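Glucose import ATP-binding protein GlcV (Sulfolobus solfataricus, PDB 1OXX) binds and hydrolyses ATP to power glucose uptake, as the energy-coupling subunit of the GlcSTUV ABC transporter. Local coordinates at residues Lys218-Val222 / Val233-Val237; Leu228-Pro232 / Ile276-Asp280; Leu247-Val251 / Ser266-Ala272. The protein carries 1 engineered substitution. All blocks are in the same frame, centred on the assembly; numbering follows the deposited sequence. Where two conformers were deposited one is given.

Contact 1. Residues Lys218-Val222 / Val233-Val237; sequences KLVQV and VSIQV
Q221 lays its side chain against V233 and V237, joining the last strand of the P-loop ATPase core of this ABC protein to the N-terminus of helix 235-241. Residues 218-222 form an edge strand of the mixed nucleotide-binding sheet, antiparallel to strand 210-215, with a classic beta bulge: V220 (-100/-18) and Q221 both face V213 of that strand, which puts both CA-CB bonds on the side of the other segment. Q221, in a tt rotamer, accepts from V233 N at OE1 (2.8 Å, 147°), while its NE2 bonds N231 O. CA of Q221 and V233 lie 6.9 Å apart. V220 CG2 packs on V237 CG2 (3.6 Å), the apolar pair; V233 CG1 to V220 O (3.9 Å) and V237 CG1 to Q221 OE1 (3.4 Å) are van der Waals contacts of methyls with oxygens. V233 (-77/-17) and S234 (-154/164) lead into the helix at I235. S234, chi1 p, is the N-cap: its OG accepts from V237 N at 3.0 Å, nearly linear at 171°.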
loop_
_atom_site.group_PDB
_atom_site.type_symbol
_atom_site.label_atom_id
_atom_site.label_comp_id
_atom_site.label_asym_id
_atom_site.label_seq_id
_atom_site.Cartn_x
_atom_site.Cartn_y
_atom_site.Cartn_z
ATOM N N LYS A 218 0.354 15.048 -3.441
ATOM C CA LYS A 218 0.940 15.575 -2.228
ATOM C C LYS A 218 1.062 14.503 -1.156
ATOM O O LYS A 218 0.186 13.662 -0.990
ATOM C CB LYS A 218 0.102 16.731 -1.684
ATOM C CG LYS A 218 0.040 17.963 -2.578
ATOM C CD LYS A 218 -0.703 19.089 -1.860
ATOM C CE LYS A 218 -0.801 20.335 -2.721
ATOM N NZ LYS A 218 -1.594 21.395 -2.041
ATOM N N LEU A 219 2.197 14.509 -0.475
ATOM C CA LEU A 219 2.429 13.616 0.639
ATOM C C LEU A 219 1.727 14.232 1.839
ATOM O O LEU A 219 2.147 15.289 2.334
ATOM C CB LEU A 219 3.925 13.527 0.881
ATOM C CG LEU A 219 4.410 12.477 1.849
ATOM C CD1 LEU A 219 4.178 11.104 1.259
ATOM C CD2 LEU A 219 5.889 12.716 2.119
ATOM N N VAL A 220 0.644 13.600 2.287
ATOM C CA VAL A 220 -0.216 14.198 3.303
ATOM C C VAL A 220 0.010 13.667 4.713
ATOM O O VAL A 220 -0.380 14.318 5.686
ATOM C CB VAL A 220 -1.710 14.066 2.920
ATOM C CG1 VAL A 220 -2.030 14.833 1.627
ATOM C CG2 VAL A 220 -2.126 12.641 2.779
ATOM N N GLN A 221 0.648 12.501 4.833
ATOM C CA GLN A 221 0.967 11.922 6.132
ATOM C C GLN A 221 2.049 10.873 5.951
ATOM O O GLN A 221 2.123 10.202 4.911
ATOM C CB GLN A 221 -0.273 11.279 6.776
ATOM C CG GLN A 221 -0.043 10.804 8.208
ATOM C CD GLN A 221 -1.324 10.422 8.928
ATOM O OE1 GLN A 221 -2.421 10.430 8.337
ATOM N NE2 GLN A 221 -1.196 10.078 10.214
ATOM N N VAL A 222 2.929 10.774 6.936
ATOM C CA VAL A 222 3.988 9.802 6.931
ATOM C C VAL A 222 4.068 9.219 8.316
ATOM O O VAL A 222 4.064 9.956 9.297
ATOM C CB VAL A 222 5.355 10.453 6.635
ATOM C CG1 VAL A 222 6.499 9.452 6.904
ATOM C CG2 VAL A 222 5.378 10.965 5.241
ATOM N N VAL A 233 -4.827 11.445 9.414
ATOM C CA VAL A 233 -4.962 12.898 9.452
ATOM C C VAL A 233 -6.250 13.372 8.806
ATOM O O VAL A 233 -6.696 14.502 9.044
ATOM C CB VAL A 233 -3.746 13.573 8.774
ATOM C CG1 VAL A 233 -3.804 13.404 7.283
ATOM C CG2 VAL A 233 -3.658 15.061 9.140
ATOM N N SER A 234 -6.865 12.504 8.018
ATOM C CA SER A 234 -8.075 12.842 7.290
ATOM C C SER A 234 -8.870 11.591 7.038
ATOM O O SER A 234 -8.350 10.486 7.139
ATOM C CB SER A 234 -7.728 13.471 5.942
ATOM O OG SER A 234 -7.131 12.510 5.056
ATOM N N ILE A 235 -10.139 11.744 6.681
ATOM C CA ILE A 235 -10.948 10.571 6.377
ATOM C C ILE A 235 -10.437 9.880 5.098
ATOM O O ILE A 235 -10.530 8.655 4.963
ATOM C CB ILE A 235 -12.473 10.908 6.304
ATOM C CG1 ILE A 235 -13.309 9.629 6.394
ATOM C CG2 ILE A 235 -12.818 11.700 5.036
ATOM C CD1 ILE A 235 -13.238 8.906 7.715
ATOM N N GLN A 236 -9.866 10.656 4.178
ATOM C CA GLN A 236 -9.294 10.055 2.974
ATOM C C GLN A 236 -8.111 9.156 3.315
ATOM O O GLN A 236 -8.001 8.045 2.807
ATOM C CB GLN A 236 -8.878 11.086 1.931
ATOM C CG GLN A 236 -8.431 10.400 0.651
ATOM C CD GLN A 236 -8.514 11.271 -0.583
ATOM O OE1 GLN A 236 -8.569 10.754 -1.705
ATOM N NE2 GLN A 236 -8.512 12.583 -0.390
ATOM N N VAL A 237 -7.207 9.613 4.165
ATOM C CA VAL A 237 -6.129 8.726 4.574
ATOM C C VAL A 237 -6.690 7.509 5.322
ATOM O O VAL A 237 -6.249 6.376 5.135
ATOM C CB VAL A 237 -5.104 9.449 5.456
ATOM C CG1 VAL A 237 -4.150 8.463 6.092
ATOM C CG2 VAL A 237 -4.349 10.477 4.638
#

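Contact 2. Residues Leu228-Pro232 / Ile276-Asp280; sequences LYDNP and IRPED
L228 starts the last turn of helix 225-230 and brings its carbonyl O to 4.4 Å from R277 NH2. On Y229 (chi1 t, chi2 78°) the R277 guanidinium lies flat over one ring face, planes 15° apart, with R277 CZ 3.9 Å from the Y229 ring centroid and 16° off its normal: a stacked cation-pi pair. R277 NH2 makes the main bond to Y229 O (2.8 Å); the single NE proton of R277 is shared between Y229 O (3.3 Å) and water 2 (3.1 Å). Y229 OH donates to E279 OE2 (2.6 Å) at the ring edge. Water 1 donates to Y229 OH (3.2 Å) and E279 OE1 (2.7 Å). Water 2 lies 2.8 Å from D230 OD1 and can donate to it. N231 leaves helical geometry (-128/58). In 276-280, R277 is extended through chi2 and chi3 (both t), chi4 of -79° turning the guanidinium; P278-E279 form a 3-10 turn with D280 N bonded to R277 O (2.8 Å). This joins the ABC-ATPase part to the C-terminal domain. R277 NH1 also bonds A238 O and E243 O, so the buried arginine has its charge met by carbonyls, water and an aromatic face.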
loop_
_atom_site.group_PDB
_atom_site.type_symbol
_atom_site.label_atom_id
_atom_site.label_comp_id
_atom_site.label_asym_id
_atom_site.label_seq_id
_atom_site.Cartn_x
_atom_site.Cartn_y
_atom_site.Cartn_z
ATOM N N LEU A 228 -0.966 5.419 10.967
ATOM C CA LEU A 228 -1.894 5.924 9.965
ATOM C C LEU A 228 -3.252 5.273 10.143
ATOM O O LEU A 228 -4.284 5.915 9.919
ATOM C CB LEU A 228 -1.405 5.673 8.534
ATOM C CG LEU A 228 -0.533 6.801 7.962
ATOM C CD1 LEU A 228 0.724 6.921 8.766
ATOM C CD2 LEU A 228 -0.227 6.571 6.493
ATOM N N TYR A 229 -3.262 3.991 10.509
ATOM C CA TYR A 229 -4.511 3.258 10.674
ATOM C C TYR A 229 -5.369 3.809 11.819
ATOM O O TYR A 229 -6.585 4.008 11.675
ATOM C CB TYR A 229 -4.190 1.792 10.951
ATOM C CG TYR A 229 -5.356 0.836 10.779
ATOM C CD1 TYR A 229 -5.763 0.443 9.531
ATOM C CD2 TYR A 229 -6.027 0.321 11.870
ATOM C CE1 TYR A 229 -6.795 -0.447 9.364
ATOM C CE2 TYR A 229 -7.077 -0.556 11.713
ATOM C CZ TYR A 229 -7.456 -0.935 10.458
ATOM O OH TYR A 229 -8.480 -1.829 10.239
ATOM N N ASP A 230 -4.739 4.051 12.963
ATOM C CA ASP A 230 -5.462 4.491 14.144
ATOM C C ASP A 230 -5.546 6.009 14.276
ATOM O O ASP A 230 -6.504 6.523 14.868
ATOM C CB ASP A 230 -4.816 3.913 15.399
ATOM C CG ASP A 230 -5.065 2.435 15.556
ATOM O OD1 ASP A 230 -6.051 1.904 14.982
ATOM O OD2 ASP A 230 -4.296 1.725 16.248
ATOM N N ASN A 231 -4.577 6.724 13.712
ATOM C CA ASN A 231 -4.540 8.188 13.799
ATOM C C ASN A 231 -4.390 8.850 12.425
ATOM O O ASN A 231 -3.453 9.613 12.181
ATOM C CB ASN A 231 -3.420 8.611 14.746
ATOM C CG ASN A 231 -3.608 8.046 16.132
ATOM O OD1 ASN A 231 -4.592 8.355 16.804
ATOM N ND2 ASN A 231 -2.687 7.190 16.556
ATOM N N PRO A 232 -5.319 8.575 11.528
ATOM C CA PRO A 232 -5.235 9.186 10.195
ATOM C C PRO A 232 -5.511 10.678 10.260
ATOM O O PRO A 232 -6.377 11.118 11.016
ATOM C CB PRO A 232 -6.334 8.483 9.408
ATOM C CG PRO A 232 -7.310 8.000 10.462
ATOM C CD PRO A 232 -6.472 7.678 11.670
ATOM N N ILE A 276 -15.522 5.316 11.582
ATOM C CA ILE A 276 -15.534 4.165 12.493
ATOM C C ILE A 276 -15.310 2.900 11.668
ATOM O O ILE A 276 -16.058 2.581 10.735
ATOM C CB ILE A 276 -16.830 4.120 13.383
ATOM C CG1 ILE A 276 -16.703 3.065 14.496
ATOM C CG2 ILE A 276 -18.097 3.912 12.567
ATOM C CD1 ILE A 276 -15.836 3.505 15.683
ATOM N N ARG A 277 -14.219 2.209 11.970
ATOM C CA ARG A 277 -13.891 1.006 11.222
ATOM C C ARG A 277 -14.846 -0.138 11.576
ATOM O O ARG A 277 -15.372 -0.205 12.693
ATOM C CB ARG A 277 -12.437 0.625 11.464
ATOM C CG ARG A 277 -11.448 1.652 10.957
ATOM C CD ARG A 277 -10.019 1.092 10.816
ATOM N NE ARG A 277 -9.072 2.165 10.556
ATOM C CZ ARG A 277 -8.876 2.737 9.374
ATOM N NH1 ARG A 277 -9.516 2.307 8.290
ATOM N NH2 ARG A 277 -7.988 3.720 9.260
ATOM N N PRO A 278 -15.086 -1.054 10.639
ATOM C CA PRO A 278 -16.046 -2.149 10.886
ATOM C C PRO A 278 -15.721 -2.998 12.108
ATOM O O PRO A 278 -16.635 -3.460 12.770
ATOM C CB PRO A 278 -15.997 -2.956 9.599
ATOM C CG PRO A 278 -14.704 -2.587 8.990
ATOM C CD PRO A 278 -14.528 -1.126 9.280
ATOM N N GLU A 279 -14.446 -3.216 12.421
ATOM C CA GLU A 279 -14.089 -3.998 13.591
ATOM C C GLU A 279 -14.418 -3.279 14.896
ATOM O O GLU A 279 -14.414 -3.894 15.953
ATOM C CB GLU A 279 -12.613 -4.364 13.564
ATOM C CG GLU A 279 -11.659 -3.177 13.685
ATOM C CD GLU A 279 -11.147 -2.655 12.355
ATOM O OE1 GLU A 279 -11.846 -2.807 11.335
ATOM O OE2 GLU A 279 -10.030 -2.056 12.346
ATOM N N ASP A 280 -14.713 -1.990 14.797
ATOM C CA ASP A 280 -14.995 -1.165 15.969
ATOM C C ASP A 280 -16.473 -0.892 16.144
ATOM O O ASP A 280 -16.856 0.046 16.849
ATOM C CB ASP A 280 -14.201 0.131 15.905
ATOM C CG ASP A 280 -12.710 -0.116 15.885
ATOM O OD1 ASP A 280 -12.244 -1.033 16.615
ATOM O OD2 ASP A 280 -11.971 0.558 15.137
HETATM O O HOH W 1 -11.231 -2.331 8.707
HETATM O O HOH W 2 -8.433 2.236 13.575
#

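Contact 3. Residues Leu247-Val251 / Ser266-Ala272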
loop_
_atom_site.group_PDB
_atom_site.type_symbol
_atom_site.label_atom_id
_atom_site.label_comp_id
_atom_site.label_asym_id
_atom_site.label_seq_id
_atom_site.Cartn_x
_atom_site.Cartn_y
_atom_site.Cartn_z
ATOM N N LEU A 247 -19.358 8.775 8.044
ATOM C CA LEU A 247 -20.699 9.318 8.281
ATOM C C LEU A 247 -20.589 10.789 8.556
ATOM O O LEU A 247 -19.607 11.230 9.137
ATOM C CB LEU A 247 -21.348 8.697 9.514
ATOM C CG LEU A 247 -21.596 7.202 9.544
ATOM C CD1 LEU A 247 -20.364 6.566 10.107
ATOM C CD2 LEU A 247 -22.812 6.880 10.393
ATOM N N GLU A 248 -21.608 11.548 8.182
ATOM C CA GLU A 248 -21.630 12.979 8.445
ATOM C C GLU A 248 -22.772 13.298 9.398
ATOM O O GLU A 248 -23.888 12.779 9.259
ATOM C CB GLU A 248 -21.817 13.773 7.143
ATOM C CG GLU A 248 -21.789 15.285 7.366
ATOM C CD GLU A 248 -22.118 16.109 6.129
ATOM O OE1 GLU A 248 -21.676 15.735 5.024
ATOM O OE2 GLU A 248 -22.810 17.152 6.266
ATOM N N GLY A 249 -22.509 14.162 10.368
ATOM C CA GLY A 249 -23.543 14.550 11.300
ATOM C C GLY A 249 -23.416 15.960 11.809
ATOM O O GLY A 249 -22.516 16.709 11.426
ATOM N N LYS A 250 -24.329 16.308 12.707
ATOM C CA LYS A 250 -24.379 17.625 13.298
ATOM C C LYS A 250 -23.710 17.629 14.663
ATOM O O LYS A 250 -23.982 16.776 15.502
ATOM C CB LYS A 250 -25.834 18.072 13.445
ATOM C CG LYS A 250 -25.988 19.477 14.004
ATOM C CD LYS A 250 -27.443 19.863 14.240
ATOM C CE LYS A 250 -27.561 21.339 14.619
ATOM N NZ LYS A 250 -28.973 21.782 14.814
ATOM N N VAL A 251 -22.857 18.616 14.899
ATOM C CA VAL A 251 -22.204 18.746 16.189
ATOM C C VAL A 251 -23.184 19.329 17.210
ATOM O O VAL A 251 -23.794 20.376 16.957
ATOM C CB VAL A 251 -20.972 19.658 16.063
ATOM C CG1 VAL A 251 -20.480 20.110 17.448
ATOM C CG2 VAL A 251 -19.876 18.942 15.274
ATOM N N SER A 266 -16.590 15.686 19.567
ATOM C CA SER A 266 -16.915 17.000 19.042
ATOM C C SER A 266 -15.738 17.576 18.250
ATOM O O SER A 266 -14.616 17.101 18.338
ATOM C CB SER A 266 -17.280 17.933 20.203
ATOM O OG SER A 266 -17.726 19.202 19.749
ATOM N N VAL A 267 -16.050 18.570 17.433
ATOM C CA VAL A 267 -15.071 19.366 16.709
ATOM C C VAL A 267 -15.647 20.780 16.716
ATOM O O VAL A 267 -16.809 20.978 17.074
ATOM C CB VAL A 267 -14.836 18.890 15.259
ATOM C CG1 VAL A 267 -14.030 17.603 15.229
ATOM C CG2 VAL A 267 -16.148 18.730 14.533
ATOM N N SER A 268 -14.834 21.743 16.295
ATOM C CA SER A 268 -15.186 23.157 16.337
ATOM C C SER A 268 -16.176 23.622 15.264
ATOM O O SER A 268 -16.779 24.693 15.388
ATOM C CB SER A 268 -13.897 23.967 16.216
ATOM O OG SER A 268 -13.083 23.790 17.361
ATOM N N SER A 269 -16.350 22.819 14.223
ATOM C CA SER A 269 -17.227 23.162 13.108
ATOM C C SER A 269 -18.703 22.806 13.346
ATOM O O SER A 269 -19.043 22.127 14.312
ATOM C CB SER A 269 -16.719 22.471 11.840
ATOM O OG SER A 269 -16.598 21.070 12.034
ATOM N N ASP A 270 -19.568 23.235 12.429
ATOM C CA ASP A 270 -21.005 23.025 12.543
ATOM C C ASP A 270 -21.370 21.559 12.368
ATOM O O ASP A 270 -22.264 21.034 13.038
ATOM C CB ASP A 270 -21.722 23.857 11.481
ATOM C CG ASP A 270 -21.867 25.313 11.885
ATOM O OD1 ASP A 270 -21.699 25.621 13.087
ATOM O OD2 ASP A 270 -22.156 26.214 11.072
ATOM N N ARG A 271 -20.678 20.911 11.447
ATOM C CA ARG A 271 -20.916 19.503 11.172
ATOM C C ARG A 271 -19.595 18.762 11.235
ATOM O O ARG A 271 -18.525 19.370 11.213
ATOM C CB ARG A 271 -21.567 19.346 9.805
ATOM C CG ARG A 271 -22.898 20.084 9.712
ATOM C CD ARG A 271 -23.620 19.865 8.402
ATOM N NE ARG A 271 -24.028 18.482 8.206
ATOM C CZ ARG A 271 -25.079 17.929 8.782
ATOM N NH1 ARG A 271 -25.831 18.640 9.614
ATOM N NH2 ARG A 271 -25.384 16.666 8.523
ATOM N N ALA A 272 -19.672 17.442 11.312
ATOM C CA ALA A 272 -18.478 16.618 11.445
ATOM C C ALA A 272 -18.573 15.357 10.630
ATOM O O ALA A 272 -19.656 14.859 10.363
ATOM C CB ALA A 272 -18.262 16.238 12.896
HETATM O O HOH W 3 -23.782 22.380 15.046
#
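Three backbone hydrogen bonds tie the segments together. G249 N donates to A272 O and A272 N returns a bond to G249 O, both at 2.9 Å, so this hydrogen-bonded pair has both links made. Next along, V251 N donates to D270 O (3.1 Å). That carbonyl also takes a proton from water 3, which lies 2.9 Å from D270 O and 2.8 Å from V251 O and donates to both. K250 and R271 between them form a non-hydrogen-bonded pair with CA atoms 4.5 Å apart; their outward backbone groups are served by the neighbouring strands, K250 bonding V257 and R271 bonding K352. The two strands are thus adjacent, antiparallel members of the sheet in the C-terminal domain, between strands 255-258 and 348-351. E248 N bonds E322 OE2. A272 O has a further approach from E248 CA, a CA-H...O contact of 3.3 Å. On the side-chain level, R271 NE donates to E248 OE2 in a 2.6 Å salt bridge, and E248 OE1 pairs with K352 NZ, giving the carboxylate a cation at each oxygen. The R271 guanidinium has G249 O and K250 N over one face. S269 OG donates to R271 O (2.7 Å) at the strand's entry. V251 CG2 packs on V267 CG2 (3.8 Å) and A272 CB (3.9 Å), on the face away from K250 and R271, where V349 also touches V267 and A272.

How the contacts relate
The contacts run from the ATPase core into the C-terminal domain. Contacts 1 and 2 lie with centres 14 Å apart and touch directly: Q221 NE2 reaches N231 O at 3.0 Å, a hydrogen bond, and Q221 CD packs on L228 CG at 3.8 Å. Contact 3 is nested within the chain closed by contact 2, its centre 18 Å away, and meets it through L247 CD1 on I276 CG2 (4.3 Å); its centre is 20 Å from that of contact 1, nearest atoms about 6 Å apart. The side chain of K44, an inferred ATP-binding residue, is about 11 Å from that of V220 and about 12 Å from that of L228, whereas contact 3 is remote from the nucleotide site.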